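Local coordinates for insecticidal protein (Brevibacillus laterosporus, PDB 7ML9) that is an insecticidal toxin active against the western corn rootworm, and probably kills by forming beta-barrel pores in membranes, as in the ETX/MTX2 family, at residues Gln29-Leu32 against Arg33-Ala36; Pro74-Ile78 against Gly79-Ile83; Gly255-Arg258 against Asn259-Pro262; Arg37-Glu40 against Ala41-Asn45. All blocks are in the same frame, centred on the assembly; numbering follows the deposited sequence.

Contact 1: residues Gln29-Leu32 against Arg33-Ala36; sequences QERL and RDLA. With NA (sodium ion), chain F.
Glu30 and Arg33 meet one turn apart on helix 28-48. A water joins them: it donates to Glu30 OE2 at 2.7 Å and accepts from Arg33 NH1 at 3.2 Å, at the edge of the guanidinium and in its plane. Regular i to i+4 bonds carry the backbone, such as Asp34 N to Glu30 O at 2.9 Å. Glu30 OE1 is 3.0 Å from a sodium ion and is also bonded to Arg37. The bend of Glu30 at chi2 (60°) turns its carboxylate toward the next turn of the helix. The direct salt bridge from Glu30 OE2 to Arg33 NH1 is long, 3.8 Å; no N-H aims at that oxygen, and the attraction is electrostatic. Asp34, modelled in two conformers, also belongs to the sodium site, but in this conformer its oxygens do not reach the ion. Here its OD2 lies 3.6 Å from Arg31 NH1, a salt bridge of charge alone. Arg31 NH2 is hydrogen-bonded to Asp256 O. Away from the charges, Leu32 CD2 touches Leu35 CD2 at 4.1 Å. This apolar side packs on helix 242-252 through Leu35 and on strands 86-115 and 201-229 through Leu32, while Arg31 and Leu35 touch Phe257 of the loop after helix 242-252.

Contact 2: residues Pro74-Ile78 against Gly79-Ile83; sequences PKNVI and GERRI
Arg81 folds back on Asn76 over a beta turn from Ile78 to Arg81, close to type II', just before strand 83-84 in the ETX/MTX2 family region. It grips Asn76 side-on with two nitrogens. NE donates to the backbone oxygen Asn76 O at 2.9 Å, from above the carbonyl plane. NH1 donates to the side-chain oxygen Asn76 OD1 at 3.2 Å; this bond is nearly straight (168°), and OD1 lies in the guanidinium plane. The bend of Arg81 at chi3 (70°) turns the guanidinium back for this double grip. The Asn76 amide is tilted against it, and its ND2 is bonded to Asn236 O.

Behind this grip the backbone turns sharply. Arg81 N bonds to Ile78 O at 3.2 Å and closes the beta turn. Gly79, with a positive phi of 63°, leads into the 3-10 segment 80-82, where Arg82 N bonds to Gly79 O. Gly79 N is itself held by Asp56.

Arg82 leaves the turn in another direction. Its chain is bent at chi2 and passes Val77 O, with CD 3.0 Å from that oxygen. The polar end of Arg82 is engaged beyond the loop: it forms salt bridges with Glu40 and Asp56 and bonds to Trp228 O. One face of the guanidinium lies against Val77, whose CG2 methyl sits 3.7 Å from Arg82 NH1, toward the rim of the flat group.

Contact 3: residues Gly255-Arg258 against Asn259-Pro262; sequences GDFR and NFQP
Phe257 and Phe260 form a T-shaped aromatic pair. The edge of Phe257 points at the face of Phe260, with ring centroids 5.9 Å apart and planes at 85°. Phe257 CD1 lies over the Phe260 face, offset toward its rim. Closer to the backbone, Phe257 CB touches Phe260 CD1 at 4.1 Å. In both residues CG stands anti to the carbonyl carbon, and across the turn the two rings meet. They are buried there against Leu246 of helix 242-252 and Arg31 of helix 28-48, and Phe260 also packs on Val267 and Val269 of strand 266-289.

A type I beta turn from Phe257 to Phe260 sets this spacing. Its closing bond runs from Phe260 N to Phe257 O at 3.0 Å, with the donor above the carbonyl plane. Asn259, modelled in two conformers, holds the third turn position. Its CB lies 3.6 Å from Arg258 C, and its ND2 bonds to Lys270 O of strand 266-289 and to Thr26 OG1. The turn delivers the chain into strand 260-263.

An Asx turn overlaps its start: Asp256 OD1 accepts from Arg258 N at 3.3 Å. The same oxygen takes Arg258 NE from the opposite face of the carboxylate plane. Arg258, bent at chi3 (-87°), completes a side-on salt bridge with NH2 2.8 Å from Asp256 OD2.

Contact 4: residues Arg37-Glu40 against Ala41-Asn45; sequences REDE and AGTFN. With EDO (1,2-ethanediol), chain H.
Helix 28-48 continues here through Asp39 and Thr43, a pair one turn apart with side chains side by side and pointing the same way. Asp39 O takes two bonds, from Thr43 N at 3.0 Å and from Thr43 OG1 at 2.8 Å. The two donors reach it from opposite faces of the carbonyl plane. The hydroxyl can fold back in this way because OG1 stands anti to the carbonyl carbon and beside the backbone N (chi1 -64°). The carboxylate oxygen Asp39 OD1 is also near, 3.0 Å from Thr43 OG1.

This is the common helical arrangement in which a threonine hydroxyl bonds to the carbonyl four residues back. Here it borders a polar cluster. Lys248 of helix 242-252 bonds to both Asp39 OD1 and Thr43 OG1, and Arg229 forms a salt bridge with Asp39 OD2. A 1,2-ethanediol, probably from the crystallisation liquor, donates from O1 to Asp39 OD2 at 2.6 Å.

Glu40 and Phe44 make the neighbouring pair, joined by Phe44 N to Glu40 O at 3.3 Å. The ring carbon Phe44 CD2 lies beside the same Glu40 O at 3.4 Å, and farther out Phe44 CE2 meets Glu40 CG at 4.2 Å. Glu40 is extended beyond CG, and its buried carboxylate is bound by Arg82 and Val230 N.

Gly42 N bonds to Glu38 O at 2.8 Å, and Ala41 N to Arg37 O in a nearly straight bond (176°).

In the fold
Contacts 1 and 4 are successive parts of helix 28-48, joined by the salt bridge from Glu30 to Arg37. Each mixes buried and partly exposed residues, but contact 1 has charged pairs and a sodium ion, while contact 4 has a bifurcated carbonyl and buried acids. Contacts 2 and 3 are turns that flank the helix and do not touch each other; their nearest atoms are about 9 Å apart. Contact 2 is more exposed, except for Val77 and Arg82. It packs on Arg33 of contact 1 and ties to contact 4 through the Arg82 to Glu40 salt bridge. Contact 3 buries Phe257 against contact 1, touches Glu38 of contact 4, and keeps its Asp256 to Arg258 pair at the surface.

Contact 1: residues Gln29-Leu32 against Arg33-Ala36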
loop_
_atom_site.group_PDB
_atom_site.type_symbol
_atom_site.label_atom_id
_atom_site.label_comp_id
_atom_site.label_asym_id
_atom_site.label_seq_id
_atom_site.Cartn_x
_atom_site.Cartn_y
_atom_site.Cartn_z
ATOM N N GLN A 29 6.570 0.775 -20.644
ATOM C CA GLN A 29 7.249 1.139 -21.889
ATOM C C GLN A 29 6.430 0.744 -23.116
ATOM O O GLN A 29 6.321 1.523 -24.075
ATOM C CB GLN A 29 8.628 0.494 -21.940
ATOM C CG GLN A 29 9.622 1.163 -21.023
ATOM C CD GLN A 29 10.918 0.399 -20.974
ATOM O OE1 GLN A 29 11.098 -0.500 -20.151
ATOM N NE2 GLN A 29 11.823 0.736 -21.877
ATOM N N GLU A 30 5.847 -0.460 -23.110
ATOM C CA GLU A 30 5.043 -0.882 -24.250
ATOM C C GLU A 30 3.788 -0.029 -24.393
ATOM O O GLU A 30 3.380 0.294 -25.518
ATOM C CB GLU A 30 4.682 -2.362 -24.144
ATOM C CG GLU A 30 3.815 -2.851 -25.308
ATOM C CD GLU A 30 4.486 -2.677 -26.690
ATOM O OE1 GLU A 30 3.751 -2.576 -27.701
ATOM O OE2 GLU A 30 5.740 -2.651 -26.774
ATOM N N ARG A 31 3.179 0.386 -23.274
ATOM C CA ARG A 31 2.014 1.265 -23.383
ATOM C C ARG A 31 2.391 2.646 -23.913
ATOM O O ARG A 31 1.595 3.261 -24.640
ATOM C CB ARG A 31 1.291 1.381 -22.032
ATOM C CG ARG A 31 0.608 0.095 -21.575
ATOM C CD ARG A 31 -0.359 -0.511 -22.607
ATOM N NE ARG A 31 -1.505 0.363 -22.880
ATOM C CZ ARG A 31 -2.222 0.324 -24.005
ATOM N NH1 ARG A 31 -1.919 -0.550 -24.965
ATOM N NH2 ARG A 31 -3.249 1.152 -24.172
ATOM N N LEU A 32 3.582 3.153 -23.571
ATOM C CA LEU A 32 4.033 4.416 -24.158
ATOM C C LEU A 32 4.303 4.264 -25.650
ATOM O O LEU A 32 4.087 5.208 -26.422
ATOM C CB LEU A 32 5.285 4.936 -23.446
ATOM C CG LEU A 32 5.038 5.378 -21.986
ATOM C CD1 LEU A 32 6.325 5.800 -21.324
ATOM C CD2 LEU A 32 4.029 6.528 -21.935
ATOM N N ARG A 33 4.797 3.099 -26.070
ATOM C CA ARG A 33 4.938 2.842 -27.501
ATOM C C ARG A 33 3.579 2.811 -28.191
ATOM O O ARG A 33 3.433 3.319 -29.314
ATOM C CB ARG A 33 5.675 1.530 -27.734
ATOM C CG ARG A 33 7.157 1.538 -27.323
ATOM C CD ARG A 33 7.714 0.138 -27.561
ATOM N NE ARG A 33 9.027 -0.019 -26.935
ATOM C CZ ARG A 33 9.786 -1.100 -27.058
ATOM N NH1 ARG A 33 9.373 -2.127 -27.793
ATOM N NH2 ARG A 33 10.966 -1.152 -26.449
ATOM N N ASP A 34 2.568 2.225 -27.543
ATOM C CA ASP A 34 1.229 2.242 -28.125
ATOM C C ASP A 34 0.660 3.653 -28.138
ATOM O O ASP A 34 -0.062 4.020 -29.073
ATOM C CB ASP A 34 0.291 1.295 -27.376
ATOM C CG ASP A 34 -1.109 1.263 -27.986
ATOM O OD1 ASP A 34 -1.326 0.531 -28.979
ATOM O OD2 ASP A 34 -1.992 1.989 -27.484
ATOM N N LEU A 35 0.979 4.456 -27.118
ATOM C CA LEU A 35 0.583 5.862 -27.129
ATOM C C LEU A 35 1.080 6.568 -28.395
ATOM O O LEU A 35 0.335 7.330 -29.032
ATOM C CB LEU A 35 1.125 6.559 -25.880
ATOM C CG LEU A 35 0.804 8.038 -25.702
ATOM C CD1 LEU A 35 -0.703 8.190 -25.503
ATOM C CD2 LEU A 35 1.591 8.617 -24.497
ATOM N N ALA A 36 2.354 6.349 -28.759
ATOM C CA ALA A 36 2.871 6.940 -30.002
ATOM C C ALA A 36 2.113 6.416 -31.220
ATOM O O ALA A 36 1.755 7.190 -32.117
ATOM C CB ALA A 36 4.379 6.676 -30.148
HETATM NA NA NA F . 0.824 -2.980 -27.501
HETATM O O HOH W 1 6.662 -2.614 -29.342
#

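Contact 2: residues Pro74-Ile78 against Gly79-Ile83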
loop_
_atom_site.group_PDB
_atom_site.type_symbol
_atom_site.label_atom_id
_atom_site.label_comp_id
_atom_site.label_asym_id
_atom_site.label_seq_id
_atom_site.Cartn_x
_atom_site.Cartn_y
_atom_site.Cartn_z
ATOM N N PRO A 74 8.223 3.875 -40.914
ATOM C CA PRO A 74 9.605 3.524 -41.266
ATOM C C PRO A 74 10.366 2.924 -40.088
ATOM O O PRO A 74 9.969 3.042 -38.925
ATOM C CB PRO A 74 10.205 4.870 -41.682
ATOM C CG PRO A 74 9.439 5.867 -40.921
ATOM C CD PRO A 74 8.048 5.325 -40.739
ATOM N N LYS A 75 11.487 2.259 -40.413
ATOM C CA LYS A 75 12.320 1.648 -39.371
ATOM C C LYS A 75 12.727 2.676 -38.334
ATOM O O LYS A 75 12.942 2.350 -37.165
ATOM C CB LYS A 75 13.584 1.031 -39.977
ATOM C CG LYS A 75 13.346 0.115 -41.155
ATOM C CD LYS A 75 12.331 -0.951 -40.850
ATOM C CE LYS A 75 11.962 -1.716 -42.117
ATOM N NZ LYS A 75 13.183 -2.220 -42.819
ATOM N N ASN A 76 12.823 3.921 -38.768
ATOM C CA ASN A 76 13.168 5.044 -37.922
ATOM C C ASN A 76 12.347 5.126 -36.628
ATOM O O ASN A 76 12.842 5.604 -35.594
ATOM C CB ASN A 76 12.941 6.299 -38.739
ATOM C CG ASN A 76 13.510 7.449 -38.094
ATOM O OD1 ASN A 76 14.610 7.345 -37.554
ATOM N ND2 ASN A 76 12.773 8.560 -38.062
ATOM N N VAL A 77 11.070 4.761 -36.682
ATOM C CA VAL A 77 10.179 4.957 -35.544
ATOM C C VAL A 77 9.621 3.665 -34.976
ATOM O O VAL A 77 8.918 3.720 -33.959
ATOM C CB VAL A 77 9.006 5.907 -35.881
ATOM C CG1 VAL A 77 9.493 7.245 -36.416
ATOM C CG2 VAL A 77 8.042 5.239 -36.831
ATOM N N ILE A 78 9.849 2.510 -35.570
ATOM C CA ILE A 78 9.079 1.353 -35.125
ATOM C C ILE A 78 9.770 0.676 -33.943
ATOM O O ILE A 78 10.960 0.882 -33.675
ATOM C CB ILE A 78 8.799 0.340 -36.251
ATOM C CG1 ILE A 78 10.094 -0.143 -36.897
ATOM C CG2 ILE A 78 7.841 0.938 -37.280
ATOM C CD1 ILE A 78 9.846 -1.109 -38.045
ATOM N N GLY A 79 8.986 -0.129 -33.224
ATOM C CA GLY A 79 9.494 -0.912 -32.101
ATOM C C GLY A 79 10.028 -0.031 -30.990
ATOM O O GLY A 79 9.400 0.951 -30.576
ATOM N N GLU A 80 11.226 -0.383 -30.508
ATOM C CA GLU A 80 11.878 0.374 -29.442
ATOM C C GLU A 80 12.018 1.860 -29.772
ATOM O O GLU A 80 12.018 2.700 -28.865
ATOM C CB GLU A 80 13.253 -0.245 -29.178
ATOM C CG GLU A 80 14.088 0.421 -28.113
ATOM C CD GLU A 80 15.535 -0.085 -28.146
ATOM O OE1 GLU A 80 15.756 -1.285 -27.854
ATOM O OE2 GLU A 80 16.438 0.714 -28.470
ATOM N N ARG A 81 12.137 2.214 -31.051
ATOM C CA ARG A 81 12.327 3.619 -31.397
ATOM C C ARG A 81 11.034 4.439 -31.387
ATOM O O ARG A 81 11.086 5.628 -31.724
ATOM C CB ARG A 81 13.020 3.739 -32.754
ATOM C CG ARG A 81 14.530 3.425 -32.619
ATOM C CD ARG A 81 15.255 3.422 -33.930
ATOM N NE ARG A 81 15.411 4.729 -34.560
ATOM C CZ ARG A 81 16.380 5.612 -34.314
ATOM N NH1 ARG A 81 16.432 6.741 -35.008
ATOM N NH2 ARG A 81 17.297 5.391 -33.378
ATOM N N ARG A 82 9.906 3.867 -30.961
ATOM C CA ARG A 82 8.718 4.685 -30.709
ATOM C C ARG A 82 8.910 5.630 -29.531
ATOM O O ARG A 82 8.195 6.636 -29.426
ATOM C CB ARG A 82 7.510 3.785 -30.443
ATOM C CG ARG A 82 6.962 3.046 -31.646
ATOM C CD ARG A 82 6.256 4.038 -32.578
ATOM N NE ARG A 82 5.618 3.368 -33.710
ATOM C CZ ARG A 82 5.023 4.021 -34.704
ATOM N NH1 ARG A 82 4.994 5.353 -34.704
ATOM N NH2 ARG A 82 4.448 3.348 -35.692
ATOM N N ILE A 83 9.834 5.324 -28.618
ATOM C CA ILE A 83 10.071 6.155 -27.441
ATOM C C ILE A 83 11.567 6.370 -27.258
ATOM O O ILE A 83 12.356 5.432 -27.378
ATOM C CB ILE A 83 9.470 5.517 -26.171
ATOM C CG1 ILE A 83 7.942 5.417 -26.301
ATOM C CG2 ILE A 83 9.853 6.340 -24.941
ATOM C CD1 ILE A 83 7.248 6.763 -26.196
#

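Contact 3: residues Gly255-Arg258 against Asn259-Pro262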
loop_
_atom_site.group_PDB
_atom_site.type_symbol
_atom_site.label_atom_id
_atom_site.label_comp_id
_atom_site.label_asym_id
_atom_site.label_seq_id
_atom_site.Cartn_x
_atom_site.Cartn_y
_atom_site.Cartn_z
ATOM N N GLY A 255 -7.210 5.145 -27.727
ATOM C CA GLY A 255 -6.578 4.167 -26.863
ATOM C C GLY A 255 -7.035 4.273 -25.415
ATOM O O GLY A 255 -7.634 5.259 -24.981
ATOM N N ASP A 256 -6.729 3.216 -24.652
ATOM C CA ASP A 256 -7.109 3.100 -23.242
ATOM C C ASP A 256 -5.882 3.410 -22.389
ATOM O O ASP A 256 -4.973 2.585 -22.272
ATOM C CB ASP A 256 -7.641 1.701 -22.949
ATOM C CG ASP A 256 -8.120 1.533 -21.503
ATOM O OD1 ASP A 256 -8.129 2.521 -20.741
ATOM O OD2 ASP A 256 -8.476 0.398 -21.125
ATOM N N PHE A 257 -5.851 4.601 -21.801
ATOM C CA PHE A 257 -4.761 4.961 -20.902
ATOM C C PHE A 257 -5.318 5.392 -19.555
ATOM O O PHE A 257 -4.909 6.421 -19.008
ATOM C CB PHE A 257 -3.887 6.048 -21.538
ATOM C CG PHE A 257 -3.270 5.597 -22.830
ATOM C CD1 PHE A 257 -2.160 4.775 -22.813
ATOM C CD2 PHE A 257 -3.854 5.923 -24.053
ATOM C CE1 PHE A 257 -1.599 4.306 -23.997
ATOM C CE2 PHE A 257 -3.307 5.455 -25.241
ATOM C CZ PHE A 257 -2.178 4.642 -25.207
ATOM N N ARG A 258 -6.254 4.602 -19.025
ATOM C CA ARG A 258 -7.029 5.031 -17.860
ATOM C C ARG A 258 -6.164 5.226 -16.619
ATOM O O ARG A 258 -6.515 6.017 -15.741
ATOM C CB ARG A 258 -8.136 4.018 -17.570
ATOM C CG ARG A 258 -9.417 4.306 -18.344
ATOM C CD ARG A 258 -10.506 3.292 -18.023
ATOM N NE ARG A 258 -10.397 2.114 -18.876
ATOM C CZ ARG A 258 -10.807 0.897 -18.534
ATOM N NH1 ARG A 258 -11.373 0.687 -17.351
ATOM N NH2 ARG A 258 -10.654 -0.111 -19.382
ATOM N N ASN A 259 -5.036 4.530 -16.512
ATOM C CA ASN A 259 -4.184 4.668 -15.338
ATOM C C ASN A 259 -2.965 5.545 -15.604
ATOM O O ASN A 259 -1.968 5.450 -14.879
ATOM C CB ASN A 259 -3.773 3.289 -14.800
ATOM C CG ASN A 259 -2.927 2.489 -15.774
ATOM O OD1 ASN A 259 -3.123 2.548 -16.984
ATOM N ND2 ASN A 259 -1.984 1.712 -15.236
ATOM N N PHE A 260 -3.038 6.417 -16.613
ATOM C CA PHE A 260 -2.004 7.394 -16.911
ATOM C C PHE A 260 -2.591 8.787 -16.760
ATOM O O PHE A 260 -3.770 9.016 -17.045
ATOM C CB PHE A 260 -1.457 7.258 -18.348
ATOM C CG PHE A 260 -0.662 5.999 -18.601
ATOM C CD1 PHE A 260 -1.295 4.772 -18.691
ATOM C CD2 PHE A 260 0.716 6.054 -18.786
ATOM C CE1 PHE A 260 -0.568 3.612 -18.943
ATOM C CE2 PHE A 260 1.449 4.894 -19.050
ATOM C CZ PHE A 260 0.803 3.679 -19.117
ATOM N N GLN A 261 -1.745 9.723 -16.341
ATOM C CA GLN A 261 -2.142 11.094 -16.154
ATOM C C GLN A 261 -1.000 11.979 -16.637
ATOM O O GLN A 261 0.160 11.734 -16.267
ATOM C CB GLN A 261 -2.418 11.333 -14.665
ATOM C CG GLN A 261 -2.968 12.666 -14.280
ATOM C CD GLN A 261 -3.201 12.704 -12.768
ATOM O OE1 GLN A 261 -4.078 12.014 -12.252
ATOM N NE2 GLN A 261 -2.401 13.481 -12.064
ATOM N N PRO A 262 -1.272 13.012 -17.437
ATOM C CA PRO A 262 -0.188 13.911 -17.844
ATOM C C PRO A 262 0.308 14.752 -16.680
ATOM O O PRO A 262 -0.440 15.102 -15.763
ATOM C CB PRO A 262 -0.827 14.790 -18.931
ATOM C CG PRO A 262 -2.290 14.703 -18.700
ATOM C CD PRO A 262 -2.560 13.352 -18.067
#

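Contact 4: residues Arg37-Glu40 against Ala41-Asn45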
loop_
_atom_site.group_PDB
_atom_site.type_symbol
_atom_site.label_atom_id
_atom_site.label_comp_id
_atom_site.label_asym_id
_atom_site.label_seq_id
_atom_site.Cartn_x
_atom_site.Cartn_y
_atom_site.Cartn_z
ATOM N N ARG A 37 1.849 5.108 -31.268
ATOM C CA ARG A 37 1.094 4.539 -32.383
ATOM C C ARG A 37 -0.327 5.103 -32.454
ATOM O O ARG A 37 -0.872 5.274 -33.551
ATOM C CB ARG A 37 1.053 3.012 -32.272
ATOM C CG ARG A 37 2.442 2.345 -32.347
ATOM C CD ARG A 37 2.375 0.861 -32.006
ATOM N NE ARG A 37 3.721 0.300 -31.957
ATOM C CZ ARG A 37 4.220 -0.389 -30.934
ATOM N NH1 ARG A 37 3.470 -0.636 -29.856
ATOM N NH2 ARG A 37 5.471 -0.847 -31.000
ATOM N N GLU A 38 -0.953 5.378 -31.302
ATOM C CA GLU A 38 -2.314 5.926 -31.309
ATOM C C GLU A 38 -2.338 7.312 -31.930
ATOM O O GLU A 38 -3.193 7.612 -32.769
ATOM C CB GLU A 38 -2.894 5.996 -29.886
ATOM C CG GLU A 38 -3.006 4.672 -29.197
ATOM C CD GLU A 38 -4.264 3.920 -29.569
ATOM O OE1 GLU A 38 -5.089 4.480 -30.325
ATOM O OE2 GLU A 38 -4.431 2.774 -29.095
ATOM N N ASP A 39 -1.411 8.177 -31.514
ATOM C CA ASP A 39 -1.348 9.527 -32.062
ATOM C C ASP A 39 -1.084 9.490 -33.561
ATOM O O ASP A 39 -1.718 10.220 -34.332
ATOM C CB ASP A 39 -0.259 10.317 -31.341
ATOM C CG ASP A 39 -0.194 11.781 -31.773
ATOM O OD1 ASP A 39 -1.198 12.345 -32.259
ATOM O OD2 ASP A 39 0.872 12.383 -31.593
ATOM N N GLU A 40 -0.160 8.628 -33.988
ATOM C CA GLU A 40 0.133 8.454 -35.411
ATOM C C GLU A 40 -1.130 8.115 -36.197
ATOM O O GLU A 40 -1.526 8.849 -37.109
ATOM C CB GLU A 40 1.188 7.360 -35.575
ATOM C CG GLU A 40 1.695 7.118 -37.009
ATOM C CD GLU A 40 2.836 6.113 -37.007
ATOM O OE1 GLU A 40 2.563 4.882 -37.006
ATOM O OE2 GLU A 40 4.001 6.553 -36.959
ATOM N N ALA A 41 -1.781 7.004 -35.846
ATOM C CA ALA A 41 -2.954 6.564 -36.591
ATOM C C ALA A 41 -4.091 7.576 -36.493
ATOM O O ALA A 41 -4.715 7.922 -37.505
ATOM C CB ALA A 41 -3.410 5.193 -36.094
ATOM N N GLY A 42 -4.398 8.041 -35.275
ATOM C CA GLY A 42 -5.508 8.974 -35.109
ATOM C C GLY A 42 -5.345 10.249 -35.921
ATOM O O GLY A 42 -6.307 10.751 -36.513
ATOM N N THR A 43 -4.131 10.799 -35.957
ATOM C CA THR A 43 -3.900 12.057 -36.662
ATOM C C THR A 43 -4.069 11.894 -38.178
ATOM O O THR A 43 -4.655 12.764 -38.838
ATOM C CB THR A 43 -2.508 12.581 -36.315
ATOM O OG1 THR A 43 -2.454 12.896 -34.907
ATOM C CG2 THR A 43 -2.183 13.830 -37.115
ATOM N N PHE A 44 -3.556 10.797 -38.749
ATOM C CA PHE A 44 -3.794 10.529 -40.169
ATOM C C PHE A 44 -5.266 10.261 -40.442
ATOM O O PHE A 44 -5.777 10.622 -41.508
ATOM C CB PHE A 44 -2.959 9.338 -40.637
ATOM C CG PHE A 44 -1.519 9.677 -40.876
ATOM C CD1 PHE A 44 -1.170 10.779 -41.643
ATOM C CD2 PHE A 44 -0.513 8.907 -40.321
ATOM C CE1 PHE A 44 0.162 11.104 -41.853
ATOM C CE2 PHE A 44 0.818 9.226 -40.524
ATOM C CZ PHE A 44 1.158 10.320 -41.283
ATOM N N ASN A 45 -5.964 9.633 -39.497
ATOM C CA ASN A 45 -7.385 9.385 -39.694
ATOM C C ASN A 45 -8.167 10.682 -39.787
ATOM O O ASN A 45 -9.136 10.764 -40.549
ATOM C CB ASN A 45 -7.933 8.497 -38.580
ATOM C CG ASN A 45 -7.489 7.076 -38.726
ATOM O OD1 ASN A 45 -6.956 6.689 -39.774
ATOM N ND2 ASN A 45 -7.714 6.273 -37.694
HETATM C C1 EDO H . 1.158 15.977 -31.438
HETATM O O1 EDO H . 0.383 14.899 -31.980
HETATM C C2 EDO H . 0.768 16.223 -29.986
HETATM O O2 EDO H . 1.100 17.574 -29.660
#